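PDB 1QW2: DUF1805 domain-containing protein from Thermoplasma acidophilum, which is of unknown function but folds as an antiparallel beta sandwich with helices and packs against a second copy of itself in the crystal. Local coordinates for the interface of chains A and B. Coordinates in Å, arbitrary orientation; residue numbers count along the deposited sequence, not the author numbering. Chains: chain A/B, conserved hypothetical protein TA1206.

Contact 1: the interface of chains A and B. Residues chain A 27-29, 46; chain B 34, 36, 41, 57.
A:Leu27 lies across one face of the B:Tyr41 ring, its CG 3.7 Å from the ring centroid in a CH-pi contact. With CG anti to the backbone N (chi1 -175°), the branch leaves the A:27-29 loop and spreads over that ring: CD1 sits nearest CG of B:Tyr41, and CD2 reaches toward CE1 and CZ. The two methyls also serve other rings, CD1 centred over a face of B:Phe34 and CD2 over a face of A:Tyr46 in its own chain, so one leucine is wedged among three aromatic groups. This is the tightly packed part. The flank is looser: B:Lys36 passes alongside with its aliphatic chain, CG 3.9 Å from the backbone O of A:Leu27.

Beyond the leucine, the carboxylate of B:Asp57 ties the loop and the neighbouring tyrosines together. OD1 accepts the backbone N of A:Asn29 at 2.7 Å, from the syn side but 24° out of the carboxylate plane, with a fairly straight bond. Two phenol hydroxyls grip OD2 and help fix the rotation of the carboxylate. B:Tyr41, besides packing against A:Leu27, holds B:Asp57 from within chain B: its OH is 2.6 Å from B:Asp57 OD2, on the anti side, 24° out of the carboxylate plane. A:Tyr46 comes across the interface with its ring nearly coplanar with the carboxylate, and its OH meets the syn lone pair of B:Asp57 OD2 at 2.6 Å.

Contact 2: the interface of chains A and B. Residues chain A 8, 23, 25, 27, 32; chain B 23, 34.
The antiparallel beta sandwich of this DUF1805 protein brings strand 18-25 of each chain to the two-fold axis of the A/B pair, where A:Phe23 and B:Phe23 stack on each other. The rings come from opposite directions, with centroids 4.3 Å apart and planes inclined by 27°. They are offset: CZ of each ring lies above the rim of the other, and the tilt brings the CE2 corners together, A:Phe23 CE2 standing 3.2 Å from B:Phe23 CE2. Both side chains hold CG anti to the backbone N (chi1 175°), and this matched setting sends the two rings toward each other across the axis.

A:Met8, a selenomethionine on strand 3-15, reaches B:Phe23 beside the stacked pair with its terminal methyl, CE, which lies 4.0 Å from CD2 of B:Phe23. Within chain A, CD2 of A:Leu32 sits at the edge of the A:Phe23 ring away from the CE2 corner, in its plane.

Beside the stack, B:Phe34 from strand 32-36 pushes its outer rim into chain A. CD1 of A:Leu32 approaches that rim, 4.0 Å from CE2 of B:Phe34, and the ring tip CZ is 3.9 Å from the hydroxyl OG of A:Ser25, a van der Waals approach. One face of B:Phe34 takes the methyl of A:Leu27; the opposite face is backed within chain B by CB of B:Phe23, 3.5 Å above the plane and displaced toward the rim.

Contact 1: the interface of chains A and B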
loop_
_atom_site.group_PDB
_atom_site.type_symbol
_atom_site.label_atom_id
_atom_site.label_comp_id
_atom_site.label_asym_id
_atom_site.label_seq_id
_atom_site.Cartn_x
_atom_site.Cartn_y
_atom_site.Cartn_z
ATOM N N LEU A 27 0.984 12.329 -6.669
ATOM C CA LEU A 27 2.292 12.825 -6.278
ATOM C C LEU A 27 2.236 14.334 -6.435
ATOM O O LEU A 27 2.213 15.066 -5.448
ATOM C CB LEU A 27 3.407 12.233 -7.149
ATOM C CG LEU A 27 4.814 12.640 -6.693
ATOM C CD1 LEU A 27 5.091 12.042 -5.317
ATOM C CD2 LEU A 27 5.853 12.160 -7.698
ATOM N N GLY A 28 2.187 14.792 -7.680
ATOM C CA GLY A 28 2.118 16.219 -7.935
ATOM C C GLY A 28 0.963 16.511 -8.870
ATOM O O GLY A 28 -0.132 15.972 -8.693
ATOM N N ASN A 29 1.198 17.360 -9.865
ATOM C CA ASN A 29 0.154 17.681 -10.826
ATOM C C ASN A 29 -0.014 16.534 -11.810
ATOM O O ASN A 29 -0.912 16.537 -12.655
ATOM C CB ASN A 29 0.476 18.990 -11.546
ATOM C CG ASN A 29 0.283 20.194 -10.647
ATOM O OD1 ASN A 29 -0.706 20.276 -9.917
ATOM N ND2 ASN A 29 1.217 21.134 -10.696
ATOM N N TYR A 46 8.262 10.902 -14.265
ATOM C CA TYR A 46 8.962 11.373 -13.078
ATOM C C TYR A 46 10.299 10.659 -12.862
ATOM O O TYR A 46 11.111 11.095 -12.045
ATOM C CB TYR A 46 8.083 11.210 -11.835
ATOM C CG TYR A 46 7.051 12.303 -11.642
ATOM C CD1 TYR A 46 7.434 13.639 -11.490
ATOM C CD2 TYR A 46 5.695 11.993 -11.557
ATOM C CE1 TYR A 46 6.483 14.640 -11.251
ATOM C CE2 TYR A 46 4.739 12.983 -11.320
ATOM C CZ TYR A 46 5.139 14.297 -11.165
ATOM O OH TYR A 46 4.196 15.265 -10.892
ATOM N N PHE B 34 9.536 8.688 -0.965
ATOM C CA PHE B 34 9.085 10.064 -1.028
ATOM C C PHE B 34 8.206 10.398 0.164
ATOM O O PHE B 34 7.736 9.508 0.879
ATOM C CB PHE B 34 8.330 10.333 -2.353
ATOM C CG PHE B 34 7.006 9.609 -2.489
ATOM C CD1 PHE B 34 5.877 10.035 -1.788
ATOM C CD2 PHE B 34 6.879 8.535 -3.361
ATOM C CE1 PHE B 34 4.639 9.403 -1.960
ATOM C CE2 PHE B 34 5.643 7.895 -3.541
ATOM C CZ PHE B 34 4.526 8.331 -2.841
ATOM N N LYS B 36 4.980 12.994 0.829
ATOM C CA LYS B 36 4.051 13.875 0.141
ATOM C C LYS B 36 3.075 14.586 1.061
ATOM O O LYS B 36 2.477 13.977 1.946
ATOM C CB LYS B 36 3.292 13.079 -0.924
ATOM C CG LYS B 36 2.322 13.898 -1.769
ATOM C CD LYS B 36 0.900 13.789 -1.240
ATOM C CE LYS B 36 -0.070 14.579 -2.111
ATOM N NZ LYS B 36 -1.491 14.258 -1.795
ATOM N N TYR B 41 5.847 17.715 -2.584
ATOM C CA TYR B 41 6.495 16.488 -2.156
ATOM C C TYR B 41 8.015 16.557 -2.210
ATOM O O TYR B 41 8.598 17.447 -2.839
ATOM C CB TYR B 41 6.006 15.334 -3.043
ATOM C CG TYR B 41 6.293 15.558 -4.514
ATOM C CD1 TYR B 41 7.514 15.183 -5.077
ATOM C CD2 TYR B 41 5.364 16.202 -5.334
ATOM C CE1 TYR B 41 7.803 15.449 -6.420
ATOM C CE2 TYR B 41 5.643 16.471 -6.674
ATOM C CZ TYR B 41 6.863 16.093 -7.210
ATOM O OH TYR B 41 7.147 16.356 -8.526
ATOM N N ASP B 57 5.075 21.509 -10.272
ATOM C CA ASP B 57 5.001 20.997 -8.908
ATOM C C ASP B 57 5.856 21.773 -7.920
ATOM O O ASP B 57 6.816 22.441 -8.298
ATOM C CB ASP B 57 5.513 19.553 -8.822
ATOM C CG ASP B 57 4.641 18.561 -9.545
ATOM O OD1 ASP B 57 3.453 18.850 -9.775
ATOM O OD2 ASP B 57 5.159 17.466 -9.862
#

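Contact 2: the interface of chains A and B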
loop_
_atom_site.group_PDB
_atom_site.type_symbol
_atom_site.label_atom_id
_atom_site.label_comp_id
_atom_site.label_asym_id
_atom_site.label_seq_id
_atom_site.Cartn_x
_atom_site.Cartn_y
_atom_site.Cartn_z
HETATM N N MSE A 8 -3.759 5.772 -3.577
HETATM C CA MSE A 8 -2.713 4.848 -3.984
HETATM C C MSE A 8 -3.333 3.532 -4.412
HETATM O O MSE A 8 -4.320 3.079 -3.833
HETATM C CB MSE A 8 -1.743 4.578 -2.835
HETATM C CG MSE A 8 -0.858 5.741 -2.476
HETATM SE SE MSE A 8 0.390 5.216 -1.111
HETATM C CE MSE A 8 0.634 3.415 -1.625
ATOM N N PHE A 23 2.163 0.047 -9.412
ATOM C CA PHE A 23 1.897 1.026 -8.373
ATOM C C PHE A 23 1.517 2.359 -8.992
ATOM O O PHE A 23 2.088 2.769 -10.000
ATOM C CB PHE A 23 3.138 1.203 -7.486
ATOM C CG PHE A 23 3.003 2.291 -6.455
ATOM C CD1 PHE A 23 3.447 3.588 -6.724
ATOM C CD2 PHE A 23 2.433 2.021 -5.217
ATOM C CE1 PHE A 23 3.322 4.597 -5.765
ATOM C CE2 PHE A 23 2.305 3.019 -4.258
ATOM C CZ PHE A 23 2.751 4.311 -4.532
ATOM N N SER A 25 0.183 6.355 -7.543
ATOM C CA SER A 25 -0.110 7.208 -6.408
ATOM C C SER A 25 -0.172 8.647 -6.863
ATOM O O SER A 25 0.430 9.011 -7.876
ATOM C CB SER A 25 0.997 7.061 -5.360
ATOM O OG SER A 25 0.907 8.058 -4.360
ATOM N N LEU A 27 0.984 12.329 -6.669
ATOM C CA LEU A 27 2.292 12.825 -6.278
ATOM C C LEU A 27 2.236 14.334 -6.435
ATOM O O LEU A 27 2.213 15.066 -5.448
ATOM C CB LEU A 27 3.407 12.233 -7.149
ATOM C CG LEU A 27 4.814 12.640 -6.693
ATOM C CD1 LEU A 27 5.091 12.042 -5.317
ATOM C CD2 LEU A 27 5.853 12.160 -7.698
ATOM N N LEU A 32 2.208 9.389 -10.038
ATOM C CA LEU A 32 3.427 8.604 -10.120
ATOM C C LEU A 32 2.979 7.171 -10.346
ATOM O O LEU A 32 2.098 6.678 -9.647
ATOM C CB LEU A 32 4.218 8.692 -8.810
ATOM C CG LEU A 32 5.453 7.790 -8.653
ATOM C CD1 LEU A 32 6.263 8.260 -7.455
ATOM C CD2 LEU A 32 5.047 6.337 -8.473
ATOM N N PHE B 23 6.324 7.092 1.721
ATOM C CA PHE B 23 6.287 5.858 0.958
ATOM C C PHE B 23 7.697 5.392 0.644
ATOM O O PHE B 23 8.573 6.198 0.341
ATOM C CB PHE B 23 5.509 6.071 -0.349
ATOM C CG PHE B 23 5.523 4.881 -1.270
ATOM C CD1 PHE B 23 6.486 4.767 -2.275
ATOM C CD2 PHE B 23 4.575 3.874 -1.133
ATOM C CE1 PHE B 23 6.496 3.661 -3.131
ATOM C CE2 PHE B 23 4.579 2.771 -1.979
ATOM C CZ PHE B 23 5.542 2.664 -2.981
ATOM N N PHE B 34 9.536 8.688 -0.965
ATOM C CA PHE B 34 9.085 10.064 -1.028
ATOM C C PHE B 34 8.206 10.398 0.164
ATOM O O PHE B 34 7.736 9.508 0.879
ATOM C CB PHE B 34 8.330 10.333 -2.353
ATOM C CG PHE B 34 7.006 9.609 -2.489
ATOM C CD1 PHE B 34 5.877 10.035 -1.788
ATOM C CD2 PHE B 34 6.879 8.535 -3.361
ATOM C CE1 PHE B 34 4.639 9.403 -1.960
ATOM C CE2 PHE B 34 5.643 7.895 -3.541
ATOM C CZ PHE B 34 4.526 8.331 -2.841
#

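Contact 1 and contact 2 are neighbouring patches of one interface, the centres of their C-alpha atoms about 8 Å apart. A:Leu27 and B:Phe34 belong to both, joining the loop after strand 18-25 of one chain to strand 32-36 of the other. Contact 2 lies at the two-fold axis among the strands, whereas contact 1 lies to one side, where loops and a carboxylate add polar links; its twin lies across the axis. The apolar packing of contact 2 runs into the bonded patch of contact 1, which would be consistent with a dimer, though the deposited assembly holds four copies and the structure alone does not establish the solution state.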